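Long-range contacts in aminopeptidase N (Francisella tularensis subsp. tularensis, PDB 5DLL), which removes single amino acids from the N-termini of peptides with a zinc ion as cofactor and is probably involved in breaking down intracellular peptides: residues D29-I34 and A46-V51; L33-D38 and F153-I158; K41-A46 and Q105-I110. All blocks are in the same frame, centred on the assembly; numbering follows the deposited sequence.

How the contacts relate
Four strands lie side by side in one mixed sheet of the N-terminal domain, in the order 101-110, 42-52, 26-36, 150-160, and each contact is one of the three seams between them. Contact 1 is the middle seam, with its centre about 13 Å from the centres of both contact 2 and contact 3; the last two centres are about 9 Å apart. Contact 1 shares Leu33 and Ile34 with contact 2 and Ala46 with contact 3. A sodium ion sits in contact 3, and the side chain of Ala46 reaches within about 4 Å of it. The catalytic zinc, bound by His309, His313 and Glu332, lies away from all three contacts.

Contact 1 of 3, residues D29-I34 and A46-V51; sequences DETHLI and ANLYIV
This is an antiparallel beta pairing: residues 29-34 and 46-51 belong to successive strands of a hairpin in the N-terminal domain, and their axes run at 175° to each other. The clearest backbone link joins His32 and Asn47 in a two-way pair. His32 N gives to Asn47 O over 3.0 Å, approaching from above the carbonyl plane, and Asn47 N returns a bond to His32 O in the plane of that carbonyl at 2.8 Å. Further along, Tyr49 N points almost straight at Glu30 O, while Tyr49 O accepts from Asp29 N nearly along its C=O axis, at the corner where the chain turns.

Side chains alternate between two faces, as in any beta hairpin, and the two faces differ in character. Glu30, His32, Asn47 and Tyr49 form the partly exposed one. Here His32 and Tyr49 meet across a diagonal: both rings have CG anti to the carbonyl carbon, and their planes stand at 79°. The imidazole brings ND1 to 3.3 Å from Tyr49 CE2, at the edge of the tyrosine ring, and the ring centres are 5.2 Å apart. Glu30 OE1 lies in the imidazole plane, at the edge of the His32 ring.

Thr31, Leu33, Ala46 and Leu48 line the buried face. Leu33 reaches across to the neighbouring strand with its CD2 methyl, 3.5 Å from Ala46 CB, and Thr31 CG2 lies alongside Leu48 CD1, both side chains pointing the same way. With CG2 anti to the backbone N, Thr31 has OG1 anti to its carbonyl carbon, and OG1 is hydrogen-bonded to the hydroxyl of Tyr143.

Contact 2 of 3, residues L33-D38 and F153-I158; sequences LIFELD and FTVKII
On the buried face between residues 33-38 and 153-158, Phe35 crosses Val155 and Leu37 crosses Ile157, both obliquely. Phe35 has CG anti to its carbonyl carbon (chi1 -72°), which lays the CD1 side of the ring beside Val155. The valine's CG1 methyl is 4.1 Å from Phe35 CD1, while Lys156 O lies in the plane of the ring at its edge. In the second pair Leu37 CD1 is 3.9 Å from Ile157 CG2. Leu33, deeply covered by the opposite strand, joins the same face and brings CD1 to the edge of the Phe153 ring. On the other, partly exposed face, Ile158 is covered just as much; its CD1 rests 4.2 Å from Ile34 CG2, and Lys156 leaves with CG anti to its backbone N, its chain leading away from the opposite strand.

Five backbone bonds hold this register. Ile158 N meets Phe35 O almost exactly along the C=O axis at 2.7 Å, whereas Phe35 N comes to Lys156 O from above the carbonyl plane. Leu201 packs on Phe35 and Ile157 from the buried side. The strands run 13° from parallel, and the staggered bonds are those of a parallel pair in the mixed beta sheet of the M1 peptidase N-terminal domain.

Contact 3 of 3, residues K41-A46 and Q105-I110; sequences KTRVTA and QTVVEI. With NA (sodium ion), chain R.
Ile110, Glu109 and Val44 lose the most surface where residues 41-46 run antiparallel to residues 105-110. Ile110 and Val44 belong to the buried face. Ile110 carries CG1 in the crowded position between its backbone N and carbonyl carbon (chi1 56°), which turns this carbon across to Thr42, 3.9 Å from Thr42 CB. The extended remainder of the chain then carries Ile110 CD1 obliquely to Val44 CG2, 4.0 Å away. Phe35 covers Val44 from the next strand, and Leu69 touches Ile110.

Glu109 is on the other face. It leaves with CG anti to the backbone N and runs extended beside Lys41, pointing the same way. The touch is between the carboxylate and the lysine's aliphatic part, Glu109 OE2 lying 3.4 Å from Lys41 CG; the ammonium NZ stays 4.8 Å from Glu109 OE2, so the charges are near each other without forming a contact. Next along this face, Val107 CG1 meets the Arg43 guanidinium at its edge.

Mutual backbone bonds join Thr42 with Ile110 and Ala46 with Thr106. Between them Val44 N donates to Val108 O in the carbonyl plane at 2.7 Å, but the return bond from Val108 N to Val44 O is weak and bent. Val44 O is also used by a sodium ion, 2.3 Å away. Thr106 grips the same ion twice: its carbonyl O, which also accepts from Ala46 N, is 2.2 Å from the sodium, and its OG1, placed in the crowded position by chi1 73°, is 2.5 Å from it. Together they make a sodium site of backbone carbonyls and threonine hydroxyls, three of whose four protein ligand atoms come from this antiparallel strand pair, the fourth being the Thr141 hydroxyl.

Contact 1 of 3, residues D29-I34 and A46-V51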
loop_
_atom_site.group_PDB
_atom_site.type_symbol
_atom_site.label_atom_id
_atom_site.label_comp_id
_atom_site.label_asym_id
_atom_site.label_seq_id
_atom_site.Cartn_x
_atom_site.Cartn_y
_atom_site.Cartn_z
ATOM N N ASP A 29 0.182 -21.597 -26.280
ATOM C CA ASP A 29 -1.012 -20.940 -26.786
ATOM C C ASP A 29 -2.210 -21.237 -25.892
ATOM O O ASP A 29 -2.968 -20.326 -25.545
ATOM C CB ASP A 29 -1.302 -21.400 -28.222
ATOM C CG ASP A 29 -0.317 -20.828 -29.241
ATOM O OD1 ASP A 29 0.456 -19.903 -28.895
ATOM O OD2 ASP A 29 -0.330 -21.300 -30.403
ATOM N N GLU A 30 -2.378 -22.512 -25.535
ATOM C CA GLU A 30 -3.502 -22.961 -24.716
ATOM C C GLU A 30 -3.069 -23.944 -23.638
ATOM O O GLU A 30 -2.099 -24.677 -23.799
ATOM C CB GLU A 30 -4.579 -23.622 -25.578
ATOM C CG GLU A 30 -5.057 -22.764 -26.735
ATOM C CD GLU A 30 -6.519 -22.975 -27.059
ATOM O OE1 GLU A 30 -6.964 -24.138 -27.073
ATOM O OE2 GLU A 30 -7.225 -21.970 -27.293
ATOM N N THR A 31 -3.825 -23.964 -22.547
ATOM C CA THR A 31 -3.557 -24.837 -21.414
ATOM C C THR A 31 -4.879 -25.436 -20.939
ATOM O O THR A 31 -5.779 -24.708 -20.518
ATOM C CB THR A 31 -2.906 -24.036 -20.272
ATOM O OG1 THR A 31 -1.693 -23.431 -20.745
ATOM C CG2 THR A 31 -2.608 -24.933 -19.075
ATOM N N HIS A 32 -5.006 -26.756 -21.037
ATOM C CA HIS A 32 -6.213 -27.454 -20.600
ATOM C C HIS A 32 -5.886 -28.326 -19.402
ATOM O O HIS A 32 -5.117 -29.276 -19.522
ATOM C CB HIS A 32 -6.783 -28.315 -21.725
ATOM C CG HIS A 32 -7.267 -27.524 -22.897
ATOM N ND1 HIS A 32 -6.418 -26.793 -23.700
ATOM C CD2 HIS A 32 -8.509 -27.347 -23.402
ATOM C CE1 HIS A 32 -7.118 -26.197 -24.648
ATOM N NE2 HIS A 32 -8.390 -26.516 -24.489
ATOM N N LEU A 33 -6.472 -27.995 -18.254
ATOM C CA LEU A 33 -6.219 -28.712 -17.012
ATOM C C LEU A 33 -7.459 -29.462 -16.542
ATOM O O LEU A 33 -8.585 -29.033 -16.792
ATOM C CB LEU A 33 -5.768 -27.742 -15.913
ATOM C CG LEU A 33 -4.704 -26.704 -16.286
ATOM C CD1 LEU A 33 -4.344 -25.867 -15.067
ATOM C CD2 LEU A 33 -3.466 -27.360 -16.878
ATOM N N ILE A 34 -7.228 -30.595 -15.880
ATOM C CA ILE A 34 -8.271 -31.332 -15.167
ATOM C C ILE A 34 -7.763 -31.594 -13.754
ATOM O O ILE A 34 -6.674 -32.147 -13.575
ATOM C CB ILE A 34 -8.613 -32.681 -15.843
ATOM C CG1 ILE A 34 -9.076 -32.463 -17.293
ATOM C CG2 ILE A 34 -9.688 -33.419 -15.048
ATOM C CD1 ILE A 34 -9.045 -33.708 -18.155
ATOM N N ALA A 46 -2.809 -32.330 -17.700
ATOM C CA ALA A 46 -2.620 -31.037 -18.363
ATOM C C ALA A 46 -2.195 -31.200 -19.815
ATOM O O ALA A 46 -1.180 -31.838 -20.100
ATOM C CB ALA A 46 -1.598 -30.194 -17.616
ATOM N N ASN A 47 -2.974 -30.609 -20.719
ATOM C CA ASN A 47 -2.655 -30.598 -22.139
ATOM C C ASN A 47 -2.124 -29.235 -22.537
ATOM O O ASN A 47 -2.872 -28.263 -22.588
ATOM C CB ASN A 47 -3.890 -30.924 -22.972
ATOM C CG ASN A 47 -4.168 -32.405 -23.045
ATOM O OD1 ASN A 47 -4.182 -32.984 -24.126
ATOM N ND2 ASN A 47 -4.396 -33.027 -21.896
ATOM N N LEU A 48 -0.829 -29.178 -22.820
ATOM C CA LEU A 48 -0.153 -27.939 -23.174
ATOM C C LEU A 48 0.034 -27.904 -24.676
ATOM O O LEU A 48 0.706 -28.773 -25.236
ATOM C CB LEU A 48 1.218 -27.860 -22.487
ATOM C CG LEU A 48 1.252 -27.354 -21.043
ATOM C CD1 LEU A 48 0.107 -27.911 -20.213
ATOM C CD2 LEU A 48 2.592 -27.683 -20.402
ATOM N N TYR A 49 -0.560 -26.905 -25.325
ATOM C CA TYR A 49 -0.432 -26.740 -26.772
ATOM C C TYR A 49 0.672 -25.737 -27.050
ATOM O O TYR A 49 0.481 -24.532 -26.944
ATOM C CB TYR A 49 -1.767 -26.347 -27.392
ATOM C CG TYR A 49 -2.797 -27.437 -27.199
ATOM C CD1 TYR A 49 -2.906 -28.484 -28.101
ATOM C CD2 TYR A 49 -3.626 -27.446 -26.087
ATOM C CE1 TYR A 49 -3.833 -29.495 -27.915
ATOM C CE2 TYR A 49 -4.551 -28.454 -25.893
ATOM C CZ TYR A 49 -4.650 -29.472 -26.810
ATOM O OH TYR A 49 -5.575 -30.466 -26.611
ATOM N N ILE A 50 1.833 -26.278 -27.404
ATOM C CA ILE A 50 3.094 -25.554 -27.398
ATOM C C ILE A 50 3.588 -25.317 -28.823
ATOM O O ILE A 50 3.374 -26.144 -29.713
ATOM C CB ILE A 50 4.152 -26.361 -26.611
ATOM C CG1 ILE A 50 3.673 -26.605 -25.172
ATOM C CG2 ILE A 50 5.501 -25.656 -26.611
ATOM C CD1 ILE A 50 4.385 -27.743 -24.475
ATOM N N VAL A 51 4.262 -24.188 -29.025
ATOM C CA VAL A 51 4.813 -23.834 -30.331
ATOM C C VAL A 51 6.196 -23.186 -30.189
ATOM O O VAL A 51 6.461 -22.462 -29.230
ATOM C CB VAL A 51 3.850 -22.906 -31.106
ATOM C CG1 VAL A 51 3.793 -21.517 -30.480
ATOM C CG2 VAL A 51 4.245 -22.829 -32.573
#

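Contact 2 of 3, residues L33-D38 and F153-I158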
loop_
_atom_site.group_PDB
_atom_site.type_symbol
_atom_site.label_atom_id
_atom_site.label_comp_id
_atom_site.label_asym_id
_atom_site.label_seq_id
_atom_site.Cartn_x
_atom_site.Cartn_y
_atom_site.Cartn_z
ATOM N N LEU A 33 -6.472 -27.995 -18.254
ATOM C CA LEU A 33 -6.219 -28.712 -17.012
ATOM C C LEU A 33 -7.459 -29.462 -16.542
ATOM O O LEU A 33 -8.585 -29.033 -16.792
ATOM C CB LEU A 33 -5.768 -27.742 -15.913
ATOM C CG LEU A 33 -4.704 -26.704 -16.286
ATOM C CD1 LEU A 33 -4.344 -25.867 -15.067
ATOM C CD2 LEU A 33 -3.466 -27.360 -16.878
ATOM N N ILE A 34 -7.228 -30.595 -15.880
ATOM C CA ILE A 34 -8.271 -31.332 -15.167
ATOM C C ILE A 34 -7.763 -31.594 -13.754
ATOM O O ILE A 34 -6.674 -32.147 -13.575
ATOM C CB ILE A 34 -8.613 -32.681 -15.843
ATOM C CG1 ILE A 34 -9.076 -32.463 -17.293
ATOM C CG2 ILE A 34 -9.688 -33.419 -15.048
ATOM C CD1 ILE A 34 -9.045 -33.708 -18.155
ATOM N N PHE A 35 -8.545 -31.178 -12.762
ATOM C CA PHE A 35 -8.217 -31.398 -11.355
ATOM C C PHE A 35 -9.176 -32.417 -10.745
ATOM O O PHE A 35 -10.391 -32.188 -10.698
ATOM C CB PHE A 35 -8.303 -30.092 -10.562
ATOM C CG PHE A 35 -7.195 -29.119 -10.860
ATOM C CD1 PHE A 35 -7.249 -28.301 -11.986
ATOM C CD2 PHE A 35 -6.109 -28.997 -10.002
ATOM C CE1 PHE A 35 -6.236 -27.396 -12.257
ATOM C CE2 PHE A 35 -5.090 -28.095 -10.269
ATOM C CZ PHE A 35 -5.156 -27.293 -11.398
ATOM N N GLU A 36 -8.621 -33.541 -10.292
ATOM C CA GLU A 36 -9.370 -34.531 -9.532
ATOM C C GLU A 36 -8.998 -34.373 -8.066
ATOM O O GLU A 36 -8.041 -34.978 -7.588
ATOM C CB GLU A 36 -9.056 -35.935 -10.030
ATOM C CG GLU A 36 -9.290 -36.087 -11.519
ATOM C CD GLU A 36 -9.213 -37.521 -11.980
ATOM O OE1 GLU A 36 -8.467 -37.786 -12.944
ATOM O OE2 GLU A 36 -9.896 -38.378 -11.380
ATOM N N LEU A 37 -9.768 -33.544 -7.366
ATOM C CA LEU A 37 -9.422 -33.118 -6.018
ATOM C C LEU A 37 -9.497 -34.238 -4.985
ATOM O O LEU A 37 -10.468 -35.003 -4.932
ATOM C CB LEU A 37 -10.319 -31.953 -5.573
ATOM C CG LEU A 37 -10.188 -30.644 -6.354
ATOM C CD1 LEU A 37 -11.031 -29.563 -5.693
ATOM C CD2 LEU A 37 -8.735 -30.194 -6.461
ATOM N N ASP A 38 -8.445 -34.314 -4.176
ATOM C CA ASP A 38 -8.383 -35.205 -3.030
ATOM C C ASP A 38 -7.403 -34.621 -2.017
ATOM O O ASP A 38 -6.445 -33.933 -2.387
ATOM C CB ASP A 38 -7.935 -36.606 -3.453
ATOM C CG ASP A 38 -7.974 -37.600 -2.305
ATOM O OD1 ASP A 38 -9.068 -37.819 -1.739
ATOM O OD2 ASP A 38 -6.907 -38.156 -1.965
ATOM N N PHE A 153 -6.660 -20.514 -20.868
ATOM C CA PHE A 153 -6.895 -21.598 -19.907
ATOM C C PHE A 153 -8.318 -22.155 -19.946
ATOM O O PHE A 153 -9.278 -21.410 -19.758
ATOM C CB PHE A 153 -6.618 -21.109 -18.479
ATOM C CG PHE A 153 -5.166 -21.136 -18.090
ATOM C CD1 PHE A 153 -4.297 -20.148 -18.530
ATOM C CD2 PHE A 153 -4.673 -22.134 -17.261
ATOM C CE1 PHE A 153 -2.962 -20.158 -18.161
ATOM C CE2 PHE A 153 -3.338 -22.147 -16.887
ATOM C CZ PHE A 153 -2.480 -21.160 -17.337
ATOM N N THR A 154 -8.439 -23.461 -20.180
ATOM C CA THR A 154 -9.672 -24.198 -19.896
ATOM C C THR A 154 -9.369 -25.115 -18.729
ATOM O O THR A 154 -8.337 -25.777 -18.720
ATOM C CB THR A 154 -10.124 -25.065 -21.083
ATOM O OG1 THR A 154 -10.127 -24.279 -22.281
ATOM C CG2 THR A 154 -11.521 -25.643 -20.830
ATOM N N VAL A 155 -10.267 -25.158 -17.749
ATOM C CA VAL A 155 -9.995 -25.840 -16.484
ATOM C C VAL A 155 -11.220 -26.617 -16.003
ATOM O O VAL A 155 -12.235 -26.012 -15.680
ATOM C CB VAL A 155 -9.594 -24.814 -15.386
ATOM C CG1 VAL A 155 -9.396 -25.496 -14.033
ATOM C CG2 VAL A 155 -8.344 -24.036 -15.791
ATOM N N LYS A 156 -11.124 -27.946 -15.952
ATOM C CA LYS A 156 -12.165 -28.772 -15.322
ATOM C C LYS A 156 -11.783 -29.073 -13.873
ATOM O O LYS A 156 -10.604 -29.229 -13.566
ATOM C CB LYS A 156 -12.385 -30.083 -16.090
ATOM C CG LYS A 156 -13.603 -30.871 -15.612
ATOM C CD LYS A 156 -13.699 -32.252 -16.242
ATOM C CE LYS A 156 -13.916 -32.198 -17.749
ATOM N NZ LYS A 156 -14.355 -33.517 -18.283
ATOM N N ILE A 157 -12.780 -29.153 -12.992
ATOM C CA ILE A 157 -12.561 -29.499 -11.583
ATOM C C ILE A 157 -13.534 -30.595 -11.157
ATOM O O ILE A 157 -14.744 -30.410 -11.249
ATOM C CB ILE A 157 -12.764 -28.281 -10.648
ATOM C CG1 ILE A 157 -11.872 -27.110 -11.073
ATOM C CG2 ILE A 157 -12.477 -28.659 -9.198
ATOM C CD1 ILE A 157 -12.102 -25.845 -10.272
ATOM N N ILE A 158 -13.003 -31.721 -10.676
ATOM C CA ILE A 158 -13.822 -32.828 -10.169
ATOM C C ILE A 158 -13.623 -32.957 -8.661
ATOM O O ILE A 158 -12.495 -32.909 -8.187
ATOM C CB ILE A 158 -13.453 -34.155 -10.864
ATOM C CG1 ILE A 158 -13.599 -34.013 -12.385
ATOM C CG2 ILE A 158 -14.335 -35.288 -10.356
ATOM C CD1 ILE A 158 -13.049 -35.176 -13.182
#

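Contact 3 of 3, residues K41-A46 and Q105-I110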
loop_
_atom_site.group_PDB
_atom_site.type_symbol
_atom_site.label_atom_id
_atom_site.label_comp_id
_atom_site.label_asym_id
_atom_site.label_seq_id
_atom_site.Cartn_x
_atom_site.Cartn_y
_atom_site.Cartn_z
ATOM N N LYS A 41 -4.012 -37.159 -2.663
ATOM C CA LYS A 41 -3.570 -37.526 -4.005
ATOM C C LYS A 41 -4.404 -36.829 -5.079
ATOM O O LYS A 41 -5.176 -37.469 -5.793
ATOM C CB LYS A 41 -3.658 -39.048 -4.170
ATOM C CG LYS A 41 -2.843 -39.834 -3.151
ATOM C CD LYS A 41 -3.037 -41.333 -3.315
ATOM C CE LYS A 41 -1.923 -42.118 -2.640
ATOM N NZ LYS A 41 -1.740 -41.739 -1.211
ATOM N N THR A 42 -4.251 -35.513 -5.178
ATOM C CA THR A 42 -4.900 -34.733 -6.230
ATOM C C THR A 42 -4.191 -34.983 -7.565
ATOM O O THR A 42 -2.968 -34.861 -7.649
ATOM C CB THR A 42 -4.868 -33.223 -5.909
ATOM O OG1 THR A 42 -5.594 -32.966 -4.696
ATOM C CG2 THR A 42 -5.474 -32.409 -7.047
ATOM N N ARG A 43 -4.960 -35.336 -8.595
ATOM C CA ARG A 43 -4.400 -35.662 -9.909
ATOM C C ARG A 43 -4.601 -34.514 -10.888
ATOM O O ARG A 43 -5.729 -34.077 -11.103
ATOM C CB ARG A 43 -5.043 -36.927 -10.480
ATOM C CG ARG A 43 -4.599 -38.219 -9.814
ATOM C CD ARG A 43 -5.319 -39.419 -10.416
ATOM N NE ARG A 43 -4.864 -39.724 -11.775
ATOM C CZ ARG A 43 -5.500 -40.523 -12.634
ATOM N NH1 ARG A 43 -6.647 -41.114 -12.306
ATOM N NH2 ARG A 43 -4.986 -40.729 -13.841
ATOM N N VAL A 44 -3.505 -34.052 -11.490
ATOM C CA VAL A 44 -3.529 -32.933 -12.429
ATOM C C VAL A 44 -3.052 -33.354 -13.828
ATOM O O VAL A 44 -1.836 -33.388 -14.129
ATOM C CB VAL A 44 -2.684 -31.750 -11.910
ATOM C CG1 VAL A 44 -2.871 -30.528 -12.800
ATOM C CG2 VAL A 44 -3.051 -31.428 -10.465
ATOM N N THR A 45 -4.030 -33.677 -14.674
ATOM C CA THR A 45 -3.805 -33.874 -16.103
ATOM C C THR A 45 -3.730 -32.502 -16.756
ATOM O O THR A 45 -4.500 -31.614 -16.404
ATOM C CB THR A 45 -4.953 -34.668 -16.761
ATOM O OG1 THR A 45 -5.275 -35.816 -15.964
ATOM C CG2 THR A 45 -4.562 -35.116 -18.174
ATOM N N ALA A 46 -2.809 -32.330 -17.700
ATOM C CA ALA A 46 -2.620 -31.037 -18.363
ATOM C C ALA A 46 -2.195 -31.200 -19.815
ATOM O O ALA A 46 -1.180 -31.838 -20.100
ATOM C CB ALA A 46 -1.598 -30.194 -17.616
ATOM N N GLN A 105 0.853 -33.824 -23.107
ATOM C CA GLN A 105 0.004 -34.213 -21.989
ATOM C C GLN A 105 0.836 -34.773 -20.846
ATOM O O GLN A 105 1.640 -35.672 -21.058
ATOM C CB GLN A 105 -1.014 -35.266 -22.424
ATOM C CG GLN A 105 -1.953 -35.698 -21.302
ATOM C CD GLN A 105 -2.930 -36.770 -21.724
ATOM O OE1 GLN A 105 -3.295 -36.870 -22.894
ATOM N NE2 GLN A 105 -3.360 -37.583 -20.769
ATOM N N THR A 106 0.620 -34.251 -19.638
ATOM C CA THR A 106 1.225 -34.798 -18.422
ATOM C C THR A 106 0.151 -35.041 -17.369
ATOM O O THR A 106 -0.630 -34.134 -17.064
ATOM C CB THR A 106 2.267 -33.841 -17.789
ATOM O OG1 THR A 106 1.602 -32.721 -17.167
ATOM C CG2 THR A 106 3.276 -33.355 -18.824
ATOM N N VAL A 107 0.130 -36.246 -16.804
ATOM C CA VAL A 107 -0.621 -36.506 -15.575
ATOM C C VAL A 107 0.356 -36.469 -14.408
ATOM O O VAL A 107 1.440 -37.042 -14.486
ATOM C CB VAL A 107 -1.350 -37.863 -15.594
ATOM C CG1 VAL A 107 -2.130 -38.064 -14.300
ATOM C CG2 VAL A 107 -2.277 -37.950 -16.799
ATOM N N VAL A 108 -0.048 -35.793 -13.334
ATOM C CA VAL A 108 0.800 -35.539 -12.166
ATOM C C VAL A 108 -0.041 -35.710 -10.897
ATOM O O VAL A 108 -1.249 -35.488 -10.925
ATOM C CB VAL A 108 1.398 -34.108 -12.244
ATOM C CG1 VAL A 108 1.729 -33.529 -10.875
ATOM C CG2 VAL A 108 2.633 -34.095 -13.133
ATOM N N GLU A 109 0.598 -36.106 -9.794
ATOM C CA GLU A 109 -0.074 -36.226 -8.494
ATOM C C GLU A 109 0.595 -35.324 -7.456
ATOM O O GLU A 109 1.816 -35.194 -7.434
ATOM C CB GLU A 109 -0.049 -37.679 -8.021
ATOM C CG GLU A 109 -0.816 -37.945 -6.735
ATOM C CD GLU A 109 -0.608 -39.359 -6.235
ATOM O OE1 GLU A 109 -0.986 -40.303 -6.961
ATOM O OE2 GLU A 109 -0.062 -39.525 -5.122
ATOM N N ILE A 110 -0.211 -34.713 -6.593
ATOM C CA ILE A 110 0.285 -33.774 -5.585
ATOM C C ILE A 110 -0.494 -33.885 -4.278
ATOM O O ILE A 110 -1.611 -34.398 -4.245
ATOM C CB ILE A 110 0.211 -32.314 -6.081
ATOM C CG1 ILE A 110 -1.222 -31.953 -6.493
ATOM C CG2 ILE A 110 1.169 -32.099 -7.246
ATOM C CD1 ILE A 110 -1.400 -30.511 -6.915
HETATM NA NA NA R . -0.104 -32.692 -15.413
#